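Local coordinates for hydrophilic protein, virA protein (Chromobacterium violaceum, PDB 3BO6) that probably acts as a phosphothreonine lyase effector, removing the phosphate from phosphothreonine by elimination, as related bacterial effectors do to host MAP kinases, at residues R24-S29 against S148-H153; G54-S59 against H69-Q74; R90-Q95 against G170-Q175; V189-E194 against Q207-E212. All coordinates share one frame; numbering follows the deposited sequence. Where two conformers were deposited one is given.

Contact 1. Residues R24-S29 against S148-H153; sequences RQMPMS and SASSLH
M26 and H153 are the closest backbone positions, their CA atoms 7.5 Å apart, where the irregular chain after helix 16-24 passes the N-terminal turns of helix 149-168. Their side chains run past each other in opposite directions. M26 CB sits over the centre of the H153 imidazole, 3.6 Å from the ring centroid and 13° off its normal, a CH-pi contact. M26 SD comes obliquely toward the same ring and touches H153 CB at 3.5 Å. With CG anti to the carbonyl carbon (chi1 -63°) and the rest of the chain extended, the methionine carries CE to A149 CB, 3.8 Å away, and to S150. This is a loop laid against the N-terminal end of a helix, which S148 caps: its OG, also bonded to D141, accepts from S151 N at 3.1 Å. H153 CG is anti to its backbone N, and the ring reaches out to the loop, where NE2 donates to P27 O at 2.7 Å. That oxygen lies at the ring edge, a little tilted from its plane, while the nitrogen stands 41° above the carbonyl plane. Beyond it, S29 OG approaches H153 CD2 obliquely but is hydrogen-bonded to N154.

Contact 2. Residues G54-S59 against H69-Q74; sequences GFQLES and HRENPQ
H69 CG takes the crowded position between backbone N and carbonyl carbon (chi1 70°), which brings the ring toward Q56, whose own CG is anti to the carbonyl carbon (chi1 -59°). Q56 CB lies over the imidazole, offset toward its rim, 4.0 Å from the centroid. The 2.6 Å between Q56 NE2 and H69 NE2 is doubtful as modelled and supports no bond. E58 OE1 comes to the imidazole edge in its plane, 3.7 Å from H69 CE1, and a water joins H69 ND1 to Q56 O.

Strands 55-59 and 65-70 form a beta hairpin, and on the other face of its sheet F55 and R70 point the same way, side by side. R70 CG lies over the phenyl face at 3.6 Å from F55 CZ, which in turn covers one guanidinium face; D112 pairs with the charge. Q56 and H69 exchange both backbone bonds of a hydrogen-bonded antiparallel pair, Q56 N to H69 O being 2.8 Å. Past the last rung, E71 N still donates to G54 O at 3.1 Å, and a water links that oxygen to N72 N. Strand 49-52 flanks strand 55-59 on its outer side, and strand 113-117 continues the sheet beyond 65-70.

Contact 3. Residues R90-Q95 against G170-Q175; sequences REQVPQ and GLMPGQ
Q92 and L171 lie alongside with their side chains running opposite ways, and the glutamine reaches the backbone N of the next residue, M172. Q92 CG is anti to the carbonyl carbon and the chain is extended beyond it (chi2 176°), which carries CD out toward the 170-175 loop. At its end, OE1 accepts from M172 N at 2.9 Å. The bond is nearly straight, 171° at the hydrogen, and the donor lies in the plane of the amide, on a lone pair of OE1. L171 flanks the same glutamine: its CD1 touches Q92 CB at 3.6 Å and OE1 at 3.5 Å. The same CD1 is 4.2 Å from Q95 CB in the first turn of helix 93-104, CD2 approaches Q95 O, and A96 and A99 of that helix also lie against the leucine. M172 crosses Q92 obliquely, its CB 3.7 Å from OE1.

The contact joins the N-terminal end of helix 93-104, where Q92 is the N-cap residue, to the loop that follows helix 149-168, which G170 closes with positive phi in a Schellman motif. Backbone bonds of M172 with Q89 and of G174 with S87 extend the attachment. The salt bridge of R90 NE to E91 OE2 stays within its own segment. Across the contact there is no charge pair: a neutral, directional bond to a main-chain N-H, beside a leucine, fixes the rotation of the Q92 amide.

Contact 4. Residues V189-E194 against Q207-E212; sequences VSYRNE and QALREE. With SO4 (sulfate ion), chain C.
N193 and E212 lay their flat ends parallel: amide and carboxylate planes are only 2° apart although the side chains cross at about a right angle, with E212 CD 3.9 Å from N193 CB. Here helix 206-210 and the turn after it pack on strand 189-193, the last strand at one side of the seven-stranded antiparallel sheet. The stacked groups are held by other partners, N193 by L195, D82 and A80, E212 by a salt bridge to R196. Y191 reaches across E212 with its OH 3.8 Å from E212 CB and hydrogen-bonded to D82. From the helix, L209 points its methyls at the strand. CD1 reaches R192 CB at 3.9 Å, and CD2 stands 3.5 Å from the backbone N of N193, a buried nitrogen with no polar partner in the model. R192 instead carries its head away from the helix to a sulfate, probably from the crystallisation liquor, which H85, R127, K83 and R199 also bind. A cluster this basic is consistent with a phosphate site in a phosphothreonine lyase. The arginine takes the anion side-on, by its edge: NE donates to sulfate O1 and NH2 to sulfate O2, each at 2.9 Å.

Contact 4 is the buried member of the set, and contact 2 is partly buried; contacts 1 and 3 lie at the surface. Contacts 2 and 4 belong to one antiparallel sheet but sit on opposite sides of the chain's centre, about 26 Å apart between centres. Only contact 2 is strand on strand, with backbone bonds to match, whereas contact 4 relies on side-chain packing without a polar bond between its segments. Contacts 1 and 3 each attach an irregular stretch, with one side-chain to main-chain bond between their two segments, and they mark the beginning and the exit of helix 149-168. Contact 2 is nested within the loop closed by contact 1.

Contact 1. Residues R24-S29 against S148-H153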
loop_
_atom_site.group_PDB
_atom_site.type_symbol
_atom_site.label_atom_id
_atom_site.label_comp_id
_atom_site.label_asym_id
_atom_site.label_seq_id
_atom_site.Cartn_x
_atom_site.Cartn_y
_atom_site.Cartn_z
ATOM N N ARG A 24 -3.572 -9.470 -17.978
ATOM C CA ARG A 24 -3.779 -10.916 -17.925
ATOM C C ARG A 24 -2.774 -11.693 -18.776
ATOM O O ARG A 24 -2.572 -12.884 -18.553
ATOM C CB ARG A 24 -5.221 -11.279 -18.318
ATOM C CG ARG A 24 -5.642 -12.682 -17.870
ATOM C CD ARG A 24 -7.142 -12.921 -18.014
ATOM N NE ARG A 24 -7.653 -12.288 -19.216
ATOM C CZ ARG A 24 -8.135 -12.933 -20.272
ATOM N NH1 ARG A 24 -8.552 -12.238 -21.314
ATOM N NH2 ARG A 24 -8.215 -14.257 -20.276
ATOM N N GLN A 25 -2.149 -11.018 -19.739
ATOM C CA GLN A 25 -1.157 -11.666 -20.609
ATOM C C GLN A 25 0.261 -11.637 -20.035
ATOM O O GLN A 25 1.157 -12.291 -20.565
ATOM C CB GLN A 25 -1.146 -11.023 -21.995
ATOM C CG GLN A 25 -2.461 -11.171 -22.758
ATOM C CD GLN A 25 -2.440 -10.463 -24.097
ATOM O OE1 GLN A 25 -2.686 -9.258 -24.183
ATOM N NE2 GLN A 25 -2.153 -11.210 -25.152
ATOM N N MET A 26 0.473 -10.894 -18.955
ATOM C CA MET A 26 1.823 -10.719 -18.404
ATOM C C MET A 26 2.199 -11.828 -17.424
ATOM O O MET A 26 1.367 -12.294 -16.654
ATOM C CB MET A 26 1.936 -9.367 -17.718
ATOM C CG MET A 26 1.737 -8.204 -18.669
ATOM S SD MET A 26 1.660 -6.635 -17.807
ATOM C CE MET A 26 1.343 -5.586 -19.220
ATOM N N PRO A 27 3.469 -12.252 -17.449
ATOM C CA PRO A 27 3.889 -13.311 -16.527
ATOM C C PRO A 27 4.179 -12.765 -15.125
ATOM O O PRO A 27 4.179 -11.540 -14.909
ATOM C CB PRO A 27 5.170 -13.844 -17.177
ATOM C CG PRO A 27 5.739 -12.672 -17.891
ATOM C CD PRO A 27 4.557 -11.808 -18.336
ATOM N N MET A 28 4.418 -13.664 -14.177
ATOM C CA MET A 28 4.661 -13.258 -12.795
ATOM C C MET A 28 5.754 -12.219 -12.730
ATOM O O MET A 28 6.728 -12.255 -13.498
ATOM C CB MET A 28 5.061 -14.459 -11.932
ATOM C CG MET A 28 3.971 -15.492 -11.742
ATOM S SD MET A 28 4.575 -16.871 -10.766
ATOM C CE MET A 28 4.797 -16.082 -9.179
ATOM N N SER A 29 5.609 -11.297 -11.784
ATOM C CA SER A 29 6.673 -10.344 -11.475
ATOM C C SER A 29 7.811 -11.034 -10.734
ATOM O O SER A 29 7.672 -12.165 -10.251
ATOM C CB SER A 29 6.130 -9.164 -10.664
ATOM O OG SER A 29 5.128 -8.503 -11.404
ATOM N N SER A 148 0.303 2.747 -16.347
ATOM C CA SER A 148 0.534 1.807 -17.439
ATOM C C SER A 148 0.064 0.402 -17.052
ATOM O O SER A 148 -0.012 0.078 -15.864
ATOM C CB SER A 148 2.024 1.765 -17.808
ATOM O OG SER A 148 2.792 1.137 -16.795
ATOM N N ALA A 149 -0.236 -0.436 -18.044
ATOM C CA ALA A 149 -0.596 -1.827 -17.760
ATOM C C ALA A 149 0.506 -2.558 -16.996
ATOM O O ALA A 149 0.223 -3.310 -16.056
ATOM C CB ALA A 149 -0.948 -2.570 -19.031
ATOM N N SER A 150 1.759 -2.322 -17.368
ATOM C CA SER A 150 2.891 -2.953 -16.690
ATOM C C SER A 150 2.924 -2.584 -15.209
ATOM O O SER A 150 3.120 -3.433 -14.342
ATOM C CB SER A 150 4.216 -2.551 -17.350
ATOM O OG SER A 150 4.400 -3.219 -18.587
ATOM N N SER A 151 2.748 -1.302 -14.913
ATOM C CA SER A 151 2.798 -0.855 -13.518
ATOM C C SER A 151 1.607 -1.398 -12.700
ATOM O O SER A 151 1.764 -1.815 -11.550
ATOM C CB SER A 151 2.853 0.670 -13.439
ATOM O OG SER A 151 3.164 1.091 -12.118
ATOM N N LEU A 152 0.417 -1.379 -13.284
ATOM C CA LEU A 152 -0.740 -1.993 -12.647
ATOM C C LEU A 152 -0.471 -3.476 -12.333
ATOM O O LEU A 152 -0.734 -3.932 -11.214
ATOM C CB LEU A 152 -1.982 -1.838 -13.535
ATOM C CG LEU A 152 -2.468 -0.387 -13.644
ATOM C CD1 LEU A 152 -3.361 -0.214 -14.867
ATOM C CD2 LEU A 152 -3.176 0.056 -12.357
ATOM N N HIS A 153 0.055 -4.217 -13.312
ATOM C CA HIS A 153 0.355 -5.633 -13.104
ATOM C C HIS A 153 1.373 -5.818 -11.967
ATOM O O HIS A 153 1.202 -6.671 -11.096
ATOM C CB HIS A 153 0.884 -6.247 -14.412
ATOM C CG HIS A 153 1.335 -7.664 -14.274
ATOM N ND1 HIS A 153 0.465 -8.714 -14.034
ATOM C CD2 HIS A 153 2.567 -8.215 -14.362
ATOM C CE1 HIS A 153 1.150 -9.840 -13.976
ATOM N NE2 HIS A 153 2.430 -9.566 -14.165
#

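Contact 2. Residues G54-S59 against H69-Q74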
loop_
_atom_site.group_PDB
_atom_site.type_symbol
_atom_site.label_atom_id
_atom_site.label_comp_id
_atom_site.label_asym_id
_atom_site.label_seq_id
_atom_site.Cartn_x
_atom_site.Cartn_y
_atom_site.Cartn_z
ATOM N N GLY A 54 18.045 3.115 -0.446
ATOM C CA GLY A 54 17.563 4.236 -1.240
ATOM C C GLY A 54 16.252 4.850 -0.773
ATOM O O GLY A 54 15.737 5.770 -1.418
ATOM N N PHE A 55 15.720 4.360 0.348
ATOM C CA PHE A 55 14.536 4.943 0.972
ATOM C C PHE A 55 14.977 5.871 2.114
ATOM O O PHE A 55 15.778 5.477 2.967
ATOM C CB PHE A 55 13.617 3.836 1.532
ATOM C CG PHE A 55 12.803 3.109 0.491
ATOM C CD1 PHE A 55 13.365 2.106 -0.294
ATOM C CD2 PHE A 55 11.460 3.416 0.305
ATOM C CE1 PHE A 55 12.593 1.441 -1.250
ATOM C CE2 PHE A 55 10.698 2.754 -0.629
ATOM C CZ PHE A 55 11.254 1.775 -1.415
ATOM N N GLN A 56 14.486 7.106 2.106
ATOM C CA GLN A 56 14.644 8.017 3.233
ATOM C C GLN A 56 13.699 7.590 4.344
ATOM O O GLN A 56 12.518 7.335 4.089
ATOM C CB GLN A 56 14.304 9.440 2.792
ATOM C CG GLN A 56 15.176 9.958 1.650
ATOM C CD GLN A 56 14.887 11.403 1.273
ATOM O OE1 GLN A 56 15.571 11.987 0.437
ATOM N NE2 GLN A 56 13.876 11.985 1.897
ATOM N N LEU A 57 14.210 7.511 5.574
ATOM C CA LEU A 57 13.411 7.085 6.714
ATOM C C LEU A 57 13.227 8.228 7.706
ATOM O O LEU A 57 14.163 8.993 7.957
ATOM C CB LEU A 57 14.079 5.918 7.435
ATOM C CG LEU A 57 14.620 4.776 6.573
ATOM C CD1 LEU A 57 15.295 3.729 7.463
ATOM C CD2 LEU A 57 13.477 4.143 5.785
ATOM N N GLU A 58 12.043 8.311 8.304
ATOM C CA GLU A 58 11.748 9.367 9.275
ATOM C C GLU A 58 10.894 8.835 10.402
ATOM O O GLU A 58 9.918 8.123 10.168
ATOM C CB GLU A 58 11.013 10.521 8.590
ATOM C CG GLU A 58 11.739 11.100 7.394
ATOM C CD GLU A 58 10.804 11.835 6.457
ATOM O OE1 GLU A 58 11.278 12.722 5.717
ATOM O OE2 GLU A 58 9.593 11.528 6.462
ATOM N N SER A 59 11.252 9.186 11.629
ATOM C CA SER A 59 10.414 8.865 12.775
ATOM C C SER A 59 10.730 9.790 13.953
ATOM O O SER A 59 11.642 9.513 14.730
ATOM C CB SER A 59 10.617 7.410 13.196
ATOM O OG SER A 59 9.760 7.066 14.267
ATOM N N HIS A 69 10.319 6.724 2.113
ATOM C CA HIS A 69 10.040 7.145 0.746
ATOM C C HIS A 69 11.316 7.178 -0.067
ATOM O O HIS A 69 12.347 7.599 0.422
ATOM C CB HIS A 69 9.307 8.476 0.675
ATOM C CG HIS A 69 10.140 9.646 1.065
ATOM N ND1 HIS A 69 10.213 10.104 2.360
ATOM C CD2 HIS A 69 10.931 10.461 0.328
ATOM C CE1 HIS A 69 11.019 11.152 2.410
ATOM N NE2 HIS A 69 11.465 11.389 1.189
ATOM N N ARG A 70 11.246 6.746 -1.318
ATOM C CA ARG A 70 12.426 6.754 -2.171
ATOM C C ARG A 70 12.947 8.160 -2.401
ATOM O O ARG A 70 12.186 9.078 -2.711
ATOM C CB ARG A 70 12.101 6.142 -3.530
ATOM C CG ARG A 70 11.973 4.639 -3.512
ATOM C CD ARG A 70 11.838 4.095 -4.919
ATOM N NE ARG A 70 12.042 2.652 -4.979
ATOM C CZ ARG A 70 11.134 1.784 -5.423
ATOM N NH1 ARG A 70 9.944 2.206 -5.820
ATOM N NH2 ARG A 70 11.420 0.486 -5.453
ATOM N N GLU A 71 14.259 8.322 -2.251
ATOM C CA GLU A 71 14.914 9.564 -2.587
ATOM C C GLU A 71 14.701 9.852 -4.066
ATOM O O GLU A 71 14.490 10.999 -4.457
ATOM C CB GLU A 71 16.397 9.447 -2.249
ATOM C CG GLU A 71 17.210 10.675 -2.537
ATOM C CD GLU A 71 18.643 10.488 -2.097
ATOM O OE1 GLU A 71 18.868 10.061 -0.945
ATOM O OE2 GLU A 71 19.538 10.753 -2.900
ATOM N N ASN A 72 14.760 8.802 -4.881
ATOM C CA ASN A 72 14.498 8.907 -6.319
ATOM C C ASN A 72 13.303 8.026 -6.688
ATOM O O ASN A 72 13.443 6.811 -6.845
ATOM C CB ASN A 72 15.732 8.505 -7.136
ATOM C CG ASN A 72 16.826 9.548 -7.080
ATOM O OD1 ASN A 72 16.637 10.681 -7.523
ATOM N ND2 ASN A 72 17.971 9.170 -6.543
ATOM N N PRO A 73 12.118 8.634 -6.813
ATOM C CA PRO A 73 10.927 7.808 -7.034
ATOM C C PRO A 73 10.953 7.093 -8.381
ATOM O O PRO A 73 11.462 7.631 -9.368
ATOM C CB PRO A 73 9.784 8.831 -7.017
ATOM C CG PRO A 73 10.322 10.005 -6.274
ATOM C CD PRO A 73 11.782 10.055 -6.621
ATOM N N GLN A 74 10.434 5.872 -8.408
ATOM C CA GLN A 74 10.266 5.144 -9.656
ATOM C C GLN A 74 8.987 5.530 -10.402
ATOM O O GLN A 74 8.919 5.400 -11.621
ATOM C CB GLN A 74 10.276 3.639 -9.386
ATOM C CG GLN A 74 11.639 3.131 -8.962
ATOM C CD GLN A 74 12.621 3.124 -10.110
ATOM O OE1 GLN A 74 13.719 3.663 -10.006
ATOM N NE2 GLN A 74 12.222 2.523 -11.220
HETATM O O HOH W 1 15.794 6.196 -4.095
HETATM O O HOH W 2 10.538 9.282 4.831
#

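Contact 3. Residues R90-Q95 against G170-Q175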
loop_
_atom_site.group_PDB
_atom_site.type_symbol
_atom_site.label_atom_id
_atom_site.label_comp_id
_atom_site.label_asym_id
_atom_site.label_seq_id
_atom_site.Cartn_x
_atom_site.Cartn_y
_atom_site.Cartn_z
ATOM N N ARG A 90 -2.569 -6.966 16.313
ATOM C CA ARG A 90 -1.941 -5.813 16.962
ATOM C C ARG A 90 -0.570 -6.092 17.581
ATOM O O ARG A 90 0.336 -5.285 17.458
ATOM C CB ARG A 90 -2.888 -5.237 18.019
ATOM C CG ARG A 90 -2.358 -4.001 18.765
ATOM C CD ARG A 90 -3.418 -3.396 19.698
ATOM N NE ARG A 90 -3.918 -4.360 20.680
ATOM C CZ ARG A 90 -5.068 -4.224 21.333
ATOM N NH1 ARG A 90 -5.836 -3.160 21.116
ATOM N NH2 ARG A 90 -5.449 -5.143 22.211
ATOM N N GLU A 91 -0.417 -7.238 18.235
ATOM C CA GLU A 91 0.839 -7.560 18.913
ATOM C C GLU A 91 1.942 -8.097 17.985
ATOM O O GLU A 91 3.074 -8.347 18.426
ATOM C CB GLU A 91 0.574 -8.544 20.066
ATOM C CG GLU A 91 -0.063 -7.904 21.314
ATOM C CD GLU A 91 -1.552 -7.611 21.165
ATOM O OE1 GLU A 91 -2.292 -8.493 20.694
ATOM O OE2 GLU A 91 -1.987 -6.495 21.533
ATOM N N GLN A 92 1.613 -8.276 16.705
ATOM C CA GLN A 92 2.537 -8.885 15.742
ATOM C C GLN A 92 3.152 -7.894 14.734
ATOM O O GLN A 92 3.791 -8.302 13.773
ATOM C CB GLN A 92 1.844 -10.038 14.995
ATOM C CG GLN A 92 1.474 -11.208 15.916
ATOM C CD GLN A 92 0.710 -12.313 15.219
ATOM O OE1 GLN A 92 0.533 -12.285 14.010
ATOM N NE2 GLN A 92 0.225 -13.280 15.992
ATOM N N VAL A 93 2.985 -6.599 14.959
ATOM C CA VAL A 93 3.532 -5.627 14.015
ATOM C C VAL A 93 5.051 -5.742 13.781
ATOM O O VAL A 93 5.496 -5.724 12.646
ATOM C CB VAL A 93 3.091 -4.188 14.361
ATOM C CG1 VAL A 93 3.742 -3.200 13.432
ATOM C CG2 VAL A 93 1.576 -4.085 14.257
ATOM N N PRO A 94 5.863 -5.867 14.849
ATOM C CA PRO A 94 7.296 -6.005 14.574
ATOM C C PRO A 94 7.620 -7.245 13.729
ATOM O O PRO A 94 8.475 -7.166 12.848
ATOM C CB PRO A 94 7.918 -6.101 15.981
ATOM C CG PRO A 94 6.971 -5.378 16.837
ATOM C CD PRO A 94 5.598 -5.710 16.286
ATOM N N GLN A 95 6.957 -8.371 13.993
ATOM C CA GLN A 95 7.153 -9.577 13.198
ATOM C C GLN A 95 6.676 -9.395 11.753
ATOM O O GLN A 95 7.296 -9.899 10.818
ATOM C CB GLN A 95 6.417 -10.773 13.820
ATOM C CG GLN A 95 6.893 -11.173 15.191
ATOM C CD GLN A 95 6.037 -10.583 16.292
ATOM O OE1 GLN A 95 5.878 -9.369 16.391
ATOM N NE2 GLN A 95 5.478 -11.450 17.132
ATOM N N GLY A 170 3.738 -16.763 9.070
ATOM C CA GLY A 170 2.969 -17.033 10.271
ATOM C C GLY A 170 2.263 -15.856 10.928
ATOM O O GLY A 170 1.979 -15.887 12.115
ATOM N N LEU A 171 1.968 -14.809 10.161
ATOM C CA LEU A 171 1.272 -13.661 10.725
ATOM C C LEU A 171 -0.230 -13.905 10.740
ATOM O O LEU A 171 -0.777 -14.448 9.791
ATOM C CB LEU A 171 1.559 -12.406 9.896
ATOM C CG LEU A 171 2.815 -11.582 10.196
ATOM C CD1 LEU A 171 2.841 -11.139 11.662
ATOM C CD2 LEU A 171 4.104 -12.323 9.816
ATOM N N MET A 172 -0.887 -13.504 11.821
ATOM C CA MET A 172 -2.348 -13.528 11.883
ATOM C C MET A 172 -2.901 -12.219 11.338
ATOM O O MET A 172 -2.327 -11.154 11.580
ATOM C CB MET A 172 -2.812 -13.704 13.329
ATOM C CG MET A 172 -2.717 -15.127 13.822
ATOM S SD MET A 172 -3.697 -16.206 12.771
ATOM C CE MET A 172 -5.316 -15.463 12.973
ATOM N N PRO A 173 -4.020 -12.284 10.596
ATOM C CA PRO A 173 -4.673 -11.048 10.145
ATOM C C PRO A 173 -5.164 -10.216 11.323
ATOM O O PRO A 173 -5.456 -10.767 12.395
ATOM C CB PRO A 173 -5.881 -11.555 9.357
ATOM C CG PRO A 173 -5.428 -12.914 8.828
ATOM C CD PRO A 173 -4.596 -13.485 9.956
ATOM N N GLY A 174 -5.228 -8.905 11.127
ATOM C CA GLY A 174 -5.786 -8.001 12.115
ATOM C C GLY A 174 -7.208 -7.624 11.770
ATOM O O GLY A 174 -7.875 -8.300 10.981
ATOM N N GLN A 175 -7.685 -6.544 12.380
ATOM C CA GLN A 175 -9.019 -6.035 12.087
ATOM C C GLN A 175 -8.942 -5.048 10.931
ATOM O O GLN A 175 -8.356 -3.983 11.080
ATOM C CB GLN A 175 -9.570 -5.318 13.316
ATOM C CG GLN A 175 -9.719 -6.196 14.544
ATOM C CD GLN A 175 -10.355 -5.446 15.700
ATOM O OE1 GLN A 175 -11.224 -4.594 15.497
ATOM N NE2 GLN A 175 -9.924 -5.755 16.920
#

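Contact 4. Residues V189-E194 against Q207-E212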
loop_
_atom_site.group_PDB
_atom_site.type_symbol
_atom_site.label_atom_id
_atom_site.label_comp_id
_atom_site.label_asym_id
_atom_site.label_seq_id
_atom_site.Cartn_x
_atom_site.Cartn_y
_atom_site.Cartn_z
ATOM N N VAL A 189 -4.541 -7.371 3.185
ATOM C CA VAL A 189 -4.557 -6.111 2.461
ATOM C C VAL A 189 -5.978 -5.603 2.228
ATOM O O VAL A 189 -6.915 -6.388 1.996
ATOM C CB VAL A 189 -3.818 -6.260 1.114
ATOM C CG1 VAL A 189 -3.933 -4.988 0.285
ATOM C CG2 VAL A 189 -2.345 -6.627 1.350
ATOM N N SER A 190 -6.132 -4.283 2.306
ATOM C CA SER A 190 -7.389 -3.632 1.921
ATOM C C SER A 190 -7.106 -2.314 1.226
ATOM O O SER A 190 -5.962 -1.837 1.230
ATOM C CB SER A 190 -8.338 -3.462 3.115
ATOM O OG SER A 190 -7.741 -2.666 4.128
ATOM N N TYR A 191 -8.133 -1.733 0.620
ATOM C CA TYR A 191 -7.975 -0.572 -0.257
ATOM C C TYR A 191 -8.975 0.545 0.005
ATOM O O TYR A 191 -10.129 0.292 0.352
ATOM C CB TYR A 191 -8.205 -1.046 -1.693
ATOM C CG TYR A 191 -8.389 0.076 -2.712
ATOM C CD1 TYR A 191 -7.285 0.730 -3.257
ATOM C CD2 TYR A 191 -9.667 0.478 -3.113
ATOM C CE1 TYR A 191 -7.452 1.739 -4.208
ATOM C CE2 TYR A 191 -9.833 1.498 -4.046
ATOM C CZ TYR A 191 -8.730 2.108 -4.588
ATOM O OH TYR A 191 -8.904 3.115 -5.531
ATOM N N ARG A 192 -8.534 1.780 -0.191
ATOM C CA ARG A 192 -9.482 2.870 -0.435
ATOM C C ARG A 192 -8.854 3.923 -1.323
ATOM O O ARG A 192 -7.631 3.939 -1.535
ATOM C CB ARG A 192 -10.055 3.496 0.849
ATOM C CG ARG A 192 -9.116 4.441 1.568
ATOM C CD ARG A 192 -9.738 4.996 2.872
ATOM N NE ARG A 192 -9.003 6.165 3.379
ATOM C CZ ARG A 192 -9.276 7.413 3.022
ATOM N NH1 ARG A 192 -10.279 7.659 2.172
ATOM N NH2 ARG A 192 -8.554 8.414 3.519
ATOM N N ASN A 193 -9.699 4.783 -1.885
ATOM C CA ASN A 193 -9.218 5.943 -2.622
ATOM C C ASN A 193 -9.490 7.245 -1.878
ATOM O O ASN A 193 -10.633 7.549 -1.552
ATOM C CB ASN A 193 -9.837 6.003 -4.021
ATOM C CG ASN A 193 -9.313 7.183 -4.811
ATOM O OD1 ASN A 193 -9.727 8.321 -4.565
ATOM N ND2 ASN A 193 -8.363 6.942 -5.701
ATOM N N GLU A 194 -8.441 8.024 -1.630
ATOM C CA GLU A 194 -8.546 9.243 -0.811
ATOM C C GLU A 194 -9.449 10.313 -1.395
ATOM O O GLU A 194 -10.024 11.102 -0.650
ATOM C CB GLU A 194 -7.173 9.899 -0.649
ATOM C CG GLU A 194 -6.227 9.159 0.204
ATOM C CD GLU A 194 -5.059 10.024 0.645
ATOM O OE1 GLU A 194 -4.111 9.458 1.202
ATOM O OE2 GLU A 194 -5.088 11.252 0.414
ATOM N N GLN A 207 -19.700 0.189 -1.801
ATOM C CA GLN A 207 -20.018 -0.076 -3.196
ATOM C C GLN A 207 -19.244 0.861 -4.122
ATOM O O GLN A 207 -18.692 0.422 -5.143
ATOM C CB GLN A 207 -21.523 0.020 -3.440
ATOM C CG GLN A 207 -21.929 -0.423 -4.838
ATOM C CD GLN A 207 -21.507 -1.845 -5.141
ATOM O OE1 GLN A 207 -21.348 -2.669 -4.238
ATOM N NE2 GLN A 207 -21.320 -2.144 -6.424
ATOM N N ALA A 208 -19.167 2.138 -3.753
ATOM C CA ALA A 208 -18.401 3.097 -4.539
ATOM C C ALA A 208 -16.945 2.657 -4.643
ATOM O O ALA A 208 -16.334 2.717 -5.727
ATOM C CB ALA A 208 -18.498 4.496 -3.946
ATOM N N LEU A 209 -16.365 2.209 -3.527
ATOM C CA LEU A 209 -14.976 1.781 -3.579
ATOM C C LEU A 209 -14.781 0.526 -4.418
ATOM O O LEU A 209 -13.807 0.417 -5.158
ATOM C CB LEU A 209 -14.396 1.575 -2.174
ATOM C CG LEU A 209 -14.087 2.852 -1.381
ATOM C CD1 LEU A 209 -13.701 2.511 0.060
ATOM C CD2 LEU A 209 -12.978 3.674 -2.051
ATOM N N ARG A 210 -15.714 -0.427 -4.321
ATOM C CA ARG A 210 -15.620 -1.656 -5.138
ATOM C C ARG A 210 -15.726 -1.342 -6.634
ATOM O O ARG A 210 -15.263 -2.117 -7.474
ATOM C CB ARG A 210 -16.712 -2.660 -4.753
ATOM C CG ARG A 210 -16.511 -3.369 -3.414
ATOM C CD ARG A 210 -17.555 -4.475 -3.237
ATOM N NE ARG A 210 -18.875 -3.927 -2.946
ATOM C CZ ARG A 210 -19.388 -3.844 -1.722
ATOM N NH1 ARG A 210 -20.595 -3.326 -1.535
ATOM N NH2 ARG A 210 -18.692 -4.292 -0.687
ATOM N N GLU A 211 -16.337 -0.206 -6.954
ATOM C CA GLU A 211 -16.445 0.253 -8.336
ATOM C C GLU A 211 -15.267 1.099 -8.837
ATOM O O GLU A 211 -15.219 1.442 -10.013
ATOM C CB GLU A 211 -17.787 0.968 -8.572
ATOM C CG GLU A 211 -18.974 0.031 -8.343
ATOM C CD GLU A 211 -20.323 0.665 -8.613
ATOM O OE1 GLU A 211 -20.381 1.831 -9.052
ATOM O OE2 GLU A 211 -21.326 -0.031 -8.376
ATOM N N GLU A 212 -14.321 1.446 -7.965
ATOM C CA GLU A 212 -13.145 2.184 -8.414
ATOM C C GLU A 212 -12.401 1.389 -9.470
ATOM O O GLU A 212 -12.023 0.247 -9.233
ATOM C CB GLU A 212 -12.192 2.425 -7.239
ATOM C CG GLU A 212 -12.643 3.537 -6.289
ATOM C CD GLU A 212 -12.386 4.939 -6.844
ATOM O OE1 GLU A 212 -11.505 5.107 -7.718
ATOM O OE2 GLU A 212 -13.052 5.890 -6.367
HETATM S S SO4 C . -6.109 6.501 5.830
HETATM O O1 SO4 C . -7.189 5.548 5.504
HETATM O O2 SO4 C . -6.219 7.683 4.988
HETATM O O3 SO4 C . -6.231 6.890 7.223
HETATM O O4 SO4 C . -4.807 5.877 5.583
#